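Local coordinates for beta-xylosidase (Uncultured organism, PDB 4MLG), which probably hydrolyses xylo-oligosaccharides, releasing xylose from their non-reducing ends, as a beta-propeller glycosidase of family 43, at residues V70-W84 / M97-G111. Sequence-based numbering, arbitrary orientation.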
loop_
_atom_site.group_PDB
_atom_site.type_symbol
_atom_site.label_atom_id
_atom_site.label_comp_id
_atom_site.label_asym_id
_atom_site.label_seq_id
_atom_site.Cartn_x
_atom_site.Cartn_y
_atom_site.Cartn_z
ATOM N N VAL A 70 -14.796 -19.800 -7.734
ATOM C CA VAL A 70 -13.759 -20.339 -6.862
ATOM C C VAL A 70 -13.196 -19.264 -5.940
ATOM O O VAL A 70 -12.446 -19.563 -5.010
ATOM C CB VAL A 70 -12.602 -20.941 -7.673
ATOM C CG1 VAL A 70 -13.070 -22.172 -8.433
ATOM C CG2 VAL A 70 -12.030 -19.899 -8.622
ATOM N N LEU A 71 -13.558 -18.013 -6.209
ATOM C CA LEU A 71 -13.085 -16.884 -5.418
ATOM C C LEU A 71 -13.934 -15.648 -5.688
ATOM O O LEU A 71 -14.279 -15.367 -6.835
ATOM C CB LEU A 71 -11.618 -16.582 -5.743
ATOM C CG LEU A 71 -10.903 -15.551 -4.867
ATOM C CD1 LEU A 71 -10.707 -16.089 -3.459
ATOM C CD2 LEU A 71 -9.568 -15.147 -5.478
ATOM N N ARG A 72 -14.274 -14.918 -4.629
ATOM C CA ARG A 72 -14.978 -13.647 -4.767
ATOM C C ARG A 72 -14.424 -12.625 -3.777
ATOM O O ARG A 72 -13.810 -12.991 -2.775
ATOM C CB ARG A 72 -16.487 -13.825 -4.575
ATOM C CG ARG A 72 -16.904 -14.206 -3.165
ATOM C CD ARG A 72 -18.410 -14.419 -3.067
ATOM N NE ARG A 72 -18.864 -15.533 -3.896
ATOM C CZ ARG A 72 -18.977 -16.788 -3.468
ATOM N NH1 ARG A 72 -18.670 -17.095 -2.216
ATOM N NH2 ARG A 72 -19.398 -17.737 -4.293
ATOM N N THR A 73 -14.645 -11.346 -4.066
ATOM C CA THR A 73 -14.104 -10.261 -3.250
ATOM C C THR A 73 -14.535 -10.323 -1.783
ATOM O O THR A 73 -13.795 -9.895 -0.901
ATOM C CB THR A 73 -14.472 -8.880 -3.827
ATOM O OG1 THR A 73 -15.898 -8.755 -3.907
ATOM C CG2 THR A 73 -13.876 -8.708 -5.215
ATOM N N GLU A 74 -15.725 -10.856 -1.525
ATOM C CA GLU A 74 -16.221 -10.970 -0.155
ATOM C C GLU A 74 -15.362 -11.916 0.678
ATOM O O GLU A 74 -15.173 -11.705 1.876
ATOM C CB GLU A 74 -17.675 -11.450 -0.132
ATOM C CG GLU A 74 -18.681 -10.482 -0.729
ATOM C CD GLU A 74 -18.951 -10.751 -2.195
ATOM O OE1 GLU A 74 -20.134 -10.715 -2.594
ATOM O OE2 GLU A 74 -17.985 -10.994 -2.948
ATOM N N ASP A 75 -14.844 -12.960 0.037
ATOM C CA ASP A 75 -14.059 -13.975 0.732
ATOM C C ASP A 75 -12.640 -13.502 1.046
ATOM O O ASP A 75 -11.919 -14.143 1.810
ATOM C CB ASP A 75 -14.007 -15.267 -0.090
ATOM C CG ASP A 75 -15.385 -15.787 -0.451
ATOM O OD1 ASP A 75 -16.366 -15.388 0.211
ATOM O OD2 ASP A 75 -15.487 -16.597 -1.396
ATOM N N ILE A 76 -12.242 -12.382 0.451
ATOM C CA ILE A 76 -10.905 -11.837 0.666
ATOM C C ILE A 76 -10.915 -10.816 1.805
ATOM O O ILE A 76 -11.654 -9.835 1.755
ATOM C CB ILE A 76 -10.353 -11.188 -0.618
ATOM C CG1 ILE A 76 -10.469 -12.158 -1.794
ATOM C CG2 ILE A 76 -8.908 -10.757 -0.426
ATOM C CD1 ILE A 76 -10.048 -11.563 -3.121
ATOM N N PRO A 77 -10.100 -11.055 2.844
ATOM C CA PRO A 77 -10.078 -10.221 4.052
ATOM C C PRO A 77 -9.582 -8.794 3.812
ATOM O O PRO A 77 -10.122 -7.857 4.402
ATOM C CB PRO A 77 -9.106 -10.966 4.973
ATOM C CG PRO A 77 -9.106 -12.373 4.470
ATOM C CD PRO A 77 -9.248 -12.247 2.986
ATOM N N TRP A 78 -8.569 -8.635 2.967
ATOM C CA TRP A 78 -7.991 -7.319 2.711
ATOM C C TRP A 78 -8.650 -6.640 1.518
ATOM O O TRP A 78 -8.156 -5.629 1.018
ATOM C CB TRP A 78 -6.481 -7.429 2.479
ATOM C CG TRP A 78 -6.104 -8.232 1.263
ATOM C CD1 TRP A 78 -6.005 -9.591 1.177
ATOM C CD2 TRP A 78 -5.762 -7.722 -0.033
ATOM N NE1 TRP A 78 -5.628 -9.959 -0.092
ATOM C CE2 TRP A 78 -5.472 -8.831 -0.855
ATOM C CE3 TRP A 78 -5.674 -6.438 -0.579
ATOM C CZ2 TRP A 78 -5.104 -8.693 -2.194
ATOM C CZ3 TRP A 78 -5.308 -6.303 -1.907
ATOM C CH2 TRP A 78 -5.027 -7.424 -2.699
ATOM N N ALA A 79 -9.776 -7.193 1.081
ATOM C CA ALA A 79 -10.415 -6.766 -0.160
ATOM C C ALA A 79 -10.890 -5.320 -0.170
ATOM O O ALA A 79 -11.469 -4.826 0.799
ATOM C CB ALA A 79 -11.566 -7.693 -0.511
ATOM N N GLY A 80 -10.627 -4.652 -1.288
ATOM C CA GLY A 80 -11.183 -3.344 -1.565
ATOM C C GLY A 80 -12.177 -3.483 -2.699
ATOM O O GLY A 80 -13.382 -3.566 -2.468
ATOM N N ARG A 81 -11.668 -3.532 -3.927
ATOM C CA ARG A 81 -12.514 -3.715 -5.104
ATOM C C ARG A 81 -11.719 -4.142 -6.337
ATOM O O ARG A 81 -10.495 -4.003 -6.382
ATOM C CB ARG A 81 -13.298 -2.435 -5.408
ATOM C CG ARG A 81 -12.431 -1.209 -5.636
ATOM C CD ARG A 81 -13.279 0.050 -5.683
ATOM N NE ARG A 81 -12.475 1.253 -5.874
ATOM C CZ ARG A 81 -12.306 1.859 -7.043
ATOM N NH1 ARG A 81 -12.887 1.374 -8.132
ATOM N NH2 ARG A 81 -11.560 2.953 -7.125
ATOM N N GLN A 82 -12.440 -4.679 -7.321
ATOM C CA GLN A 82 -11.900 -4.992 -8.647
ATOM C C GLN A 82 -10.897 -6.148 -8.691
ATOM O O GLN A 82 -9.696 -5.950 -8.508
ATOM C CB GLN A 82 -11.317 -3.735 -9.305
ATOM C CG GLN A 82 -12.350 -2.645 -9.567
ATOM C CD GLN A 82 -11.722 -1.310 -9.913
ATOM O OE1 GLN A 82 -10.963 -0.747 -9.126
ATOM N NE2 GLN A 82 -12.035 -0.796 -11.097
ATOM N N LEU A 83 -11.406 -7.352 -8.940
ATOM C CA LEU A 83 -10.566 -8.519 -9.198
ATOM C C LEU A 83 -10.215 -8.579 -10.676
ATOM O O LEU A 83 -11.044 -8.970 -11.497
ATOM C CB LEU A 83 -11.297 -9.806 -8.816
ATOM C CG LEU A 83 -11.199 -10.299 -7.376
ATOM C CD1 LEU A 83 -11.954 -11.610 -7.221
ATOM C CD2 LEU A 83 -9.744 -10.463 -6.973
ATOM N N TRP A 84 -8.989 -8.203 -11.017
ATOM C CA TRP A 84 -8.582 -8.169 -12.417
ATOM C C TRP A 84 -7.881 -9.459 -12.858
ATOM O O TRP A 84 -8.066 -10.508 -12.241
ATOM C CB TRP A 84 -7.745 -6.917 -12.710
ATOM C CG TRP A 84 -8.572 -5.651 -12.735
ATOM C CD1 TRP A 84 -9.894 -5.530 -12.408
ATOM C CD2 TRP A 84 -8.136 -4.338 -13.120
ATOM N NE1 TRP A 84 -10.305 -4.228 -12.561
ATOM C CE2 TRP A 84 -9.245 -3.476 -12.997
ATOM C CE3 TRP A 84 -6.917 -3.808 -13.553
ATOM C CZ2 TRP A 84 -9.171 -2.114 -13.291
ATOM C CZ3 TRP A 84 -6.846 -2.455 -13.844
ATOM C CH2 TRP A 84 -7.965 -1.625 -13.712
ATOM N N MET A 97 -3.001 -19.356 -6.786
ATOM C CA MET A 97 -3.636 -18.344 -7.624
ATOM C C MET A 97 -3.173 -16.946 -7.232
ATOM O O MET A 97 -3.278 -16.553 -6.070
ATOM C CB MET A 97 -5.159 -18.432 -7.527
ATOM C CG MET A 97 -5.879 -17.298 -8.237
ATOM S SD MET A 97 -7.673 -17.419 -8.121
ATOM C CE MET A 97 -7.970 -18.951 -9.000
ATOM N N TYR A 98 -2.661 -16.199 -8.202
ATOM C CA TYR A 98 -2.200 -14.840 -7.952
ATOM C C TYR A 98 -3.149 -13.825 -8.576
ATOM O O TYR A 98 -3.225 -13.696 -9.798
ATOM C CB TYR A 98 -0.777 -14.649 -8.480
ATOM C CG TYR A 98 0.254 -15.474 -7.743
ATOM C CD1 TYR A 98 1.007 -14.922 -6.717
ATOM C CD2 TYR A 98 0.467 -16.808 -8.067
ATOM C CE1 TYR A 98 1.949 -15.670 -6.041
ATOM C CE2 TYR A 98 1.407 -17.564 -7.395
ATOM C CZ TYR A 98 2.144 -16.991 -6.382
ATOM O OH TYR A 98 3.079 -17.739 -5.709
ATOM N N PHE A 99 -3.873 -13.107 -7.724
ATOM C CA PHE A 99 -4.882 -12.163 -8.181
ATOM C C PHE A 99 -4.520 -10.724 -7.832
ATOM O O PHE A 99 -4.006 -10.451 -6.748
ATOM C CB PHE A 99 -6.249 -12.514 -7.586
ATOM C CG PHE A 99 -6.274 -12.526 -6.082
ATOM C CD1 PHE A 99 -6.600 -11.382 -5.370
ATOM C CD2 PHE A 99 -5.979 -13.684 -5.380
ATOM C CE1 PHE A 99 -6.620 -11.391 -3.988
ATOM C CE2 PHE A 99 -6.002 -13.699 -3.998
ATOM C CZ PHE A 99 -6.323 -12.551 -3.302
ATOM N N PRO A 100 -4.783 -9.798 -8.763
ATOM C CA PRO A 100 -4.635 -8.366 -8.509
ATOM C C PRO A 100 -5.918 -7.804 -7.906
ATOM O O PRO A 100 -7.011 -8.232 -8.276
ATOM C CB PRO A 100 -4.407 -7.796 -9.906
ATOM C CG PRO A 100 -5.170 -8.704 -10.797
ATOM C CD PRO A 100 -5.133 -10.075 -10.166
ATOM N N LEU A 101 -5.781 -6.861 -6.982
ATOM C CA LEU A 101 -6.935 -6.302 -6.289
ATOM C C LEU A 101 -6.532 -5.035 -5.553
ATOM O O LEU A 101 -5.547 -5.025 -4.815
ATOM C CB LEU A 101 -7.501 -7.319 -5.295
ATOM C CG LEU A 101 -8.772 -6.952 -4.525
ATOM C CD1 LEU A 101 -9.997 -7.055 -5.417
ATOM C CD2 LEU A 101 -8.922 -7.845 -3.308
ATOM N N LYS A 102 -7.287 -3.963 -5.765
ATOM C CA LYS A 102 -7.060 -2.739 -5.016
ATOM C C LYS A 102 -7.357 -3.017 -3.552
ATOM O O LYS A 102 -8.371 -3.634 -3.228
ATOM C CB LYS A 102 -7.954 -1.608 -5.528
ATOM C CG LYS A 102 -7.616 -1.110 -6.926
ATOM C CD LYS A 102 -8.469 0.100 -7.279
ATOM C CE LYS A 102 -8.110 0.681 -8.636
ATOM N NZ LYS A 102 -8.975 1.851 -8.956
ATOM N N ASP A 103 -6.466 -2.581 -2.668
ATOM C CA ASP A 103 -6.694 -2.739 -1.238
ATOM C C ASP A 103 -7.739 -1.737 -0.755
ATOM O O ASP A 103 -8.411 -1.090 -1.556
ATOM C CB ASP A 103 -5.389 -2.590 -0.449
ATOM C CG ASP A 103 -4.639 -1.312 -0.784
ATOM O OD1 ASP A 103 -5.268 -0.346 -1.261
ATOM O OD2 ASP A 103 -3.411 -1.272 -0.562
ATOM N N GLN A 104 -7.863 -1.596 0.558
ATOM C CA GLN A 104 -8.848 -0.683 1.120
ATOM C C GLN A 104 -8.398 0.774 1.008
ATOM O O GLN A 104 -9.075 1.683 1.484
ATOM C CB GLN A 104 -9.162 -1.071 2.564
ATOM C CG GLN A 104 -9.775 -2.457 2.671
ATOM C CD GLN A 104 -9.836 -2.968 4.091
ATOM O OE1 GLN A 104 -9.625 -2.219 5.044
ATOM N NE2 GLN A 104 -10.123 -4.256 4.242
ATOM N N ASN A 105 -7.254 0.982 0.363
ATOM C CA ASN A 105 -6.766 2.320 0.061
ATOM C C ASN A 105 -6.772 2.576 -1.444
ATOM O O ASN A 105 -6.121 3.504 -1.928
ATOM C CB ASN A 105 -5.355 2.513 0.620
ATOM C CG ASN A 105 -5.299 2.373 2.128
ATOM O OD1 ASN A 105 -4.645 1.475 2.657
ATOM N ND2 ASN A 105 -5.983 3.270 2.829
ATOM N N ASP A 106 -7.510 1.741 -2.172
ATOM C CA ASP A 106 -7.577 1.797 -3.634
ATOM C C ASP A 106 -6.207 1.709 -4.310
ATOM O O ASP A 106 -5.997 2.274 -5.383
ATOM C CB ASP A 106 -8.336 3.040 -4.117
ATOM C CG ASP A 106 -9.816 2.775 -4.337
ATOM O OD1 ASP A 106 -10.205 1.591 -4.429
ATOM O OD2 ASP A 106 -10.589 3.752 -4.432
ATOM N N ILE A 107 -5.279 1.000 -3.676
ATOM C CA ILE A 107 -3.970 0.757 -4.268
ATOM C C ILE A 107 -3.881 -0.695 -4.721
ATOM O O ILE A 107 -4.128 -1.611 -3.933
ATOM C CB ILE A 107 -2.834 1.053 -3.272
ATOM C CG1 ILE A 107 -2.945 2.485 -2.748
ATOM C CG2 ILE A 107 -1.480 0.827 -3.923
ATOM C CD1 ILE A 107 -1.861 2.864 -1.758
ATOM N N PHE A 108 -3.538 -0.909 -5.989
ATOM C CA PHE A 108 -3.482 -2.263 -6.530
ATOM C C PHE A 108 -2.393 -3.101 -5.871
ATOM O O PHE A 108 -1.218 -2.738 -5.881
ATOM C CB PHE A 108 -3.314 -2.255 -8.053
ATOM C CG PHE A 108 -4.579 -2.574 -8.801
ATOM C CD1 PHE A 108 -5.165 -3.828 -8.694
ATOM C CD2 PHE A 108 -5.184 -1.625 -9.611
ATOM C CE1 PHE A 108 -6.333 -4.126 -9.375
ATOM C CE2 PHE A 108 -6.350 -1.919 -10.296
ATOM C CZ PHE A 108 -6.924 -3.170 -10.177
ATOM N N ARG A 109 -2.809 -4.218 -5.285
ATOM C CA ARG A 109 -1.889 -5.167 -4.676
ATOM C C ARG A 109 -2.131 -6.530 -5.303
ATOM O O ARG A 109 -3.073 -6.705 -6.079
ATOM C CB ARG A 109 -2.109 -5.244 -3.164
ATOM C CG ARG A 109 -1.949 -3.923 -2.426
ATOM C CD ARG A 109 -0.525 -3.398 -2.513
ATOM N NE ARG A 109 -0.285 -2.309 -1.570
ATOM C CZ ARG A 109 0.881 -1.688 -1.428
ATOM N NH1 ARG A 109 1.921 -2.043 -2.171
ATOM N NH2 ARG A 109 1.011 -0.708 -0.543
ATOM N N ILE A 110 -1.279 -7.495 -4.970
ATOM C CA ILE A 110 -1.430 -8.849 -5.487
ATOM C C ILE A 110 -1.527 -9.851 -4.344
ATOM O O ILE A 110 -0.643 -9.918 -3.490
ATOM C CB ILE A 110 -0.266 -9.228 -6.420
ATOM C CG1 ILE A 110 -0.255 -8.315 -7.648
ATOM C CG2 ILE A 110 -0.372 -10.688 -6.844
ATOM C CD1 ILE A 110 0.880 -8.590 -8.613
ATOM N N GLY A 111 -2.607 -10.625 -4.329
ATOM C CA GLY A 111 -2.838 -11.585 -3.265
ATOM C C GLY A 111 -2.675 -13.021 -3.722
ATOM O O GLY A 111 -2.610 -13.295 -4.923
HETATM O O HOH W 1 -6.818 -3.736 2.367
HETATM O O HOH W 2 -11.018 1.453 -11.393
#
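A classic beta bulge starts strand 81-91, the first and edge strand of one propeller blade: Gly-80 and Arg-81 both face Lys-102, and Lys-102 N bonds to Arg-81 O (3.3 Å), returned by a weak bond from Arg-81 N to Lys-102 O. With CG set between its backbone N and carbonyl carbon (chi1 58°) and the chain extended to NE, Arg-81 grips Asp-106 side-on: NE meets OD1 at 2.7 Å, tilted from the guanidinium plane, while NH2 reaches OD2 in that plane at 3.0 Å. NH1 also forms a salt bridge with Asp-44. An alanine here removes the guanidinium and is likely to leave both carboxylates short of a partner. Lys-102 CD lies over one guanidinium face. Leu-101 CD2 sits 4.0 Å from the centroid of the Trp-78 six-membered ring, a CH-pi contact over its face. Ile-76 CD1 packs on Phe-99 CE1 at 3.5 Å, and Leu-71 CD2 covers a Phe-99 face. Phe-108 CZ lies over the Trp-84 ring, the planes 48° apart; Trp-84 NE1 bonds to Phe-46 O. Strand 94-102 is flanked by 81-91 and 108-115 within the blade, while Leu-71, near the end of strand 64-72, brings in the preceding sheet alongside Tyr-51 of strand 50-56.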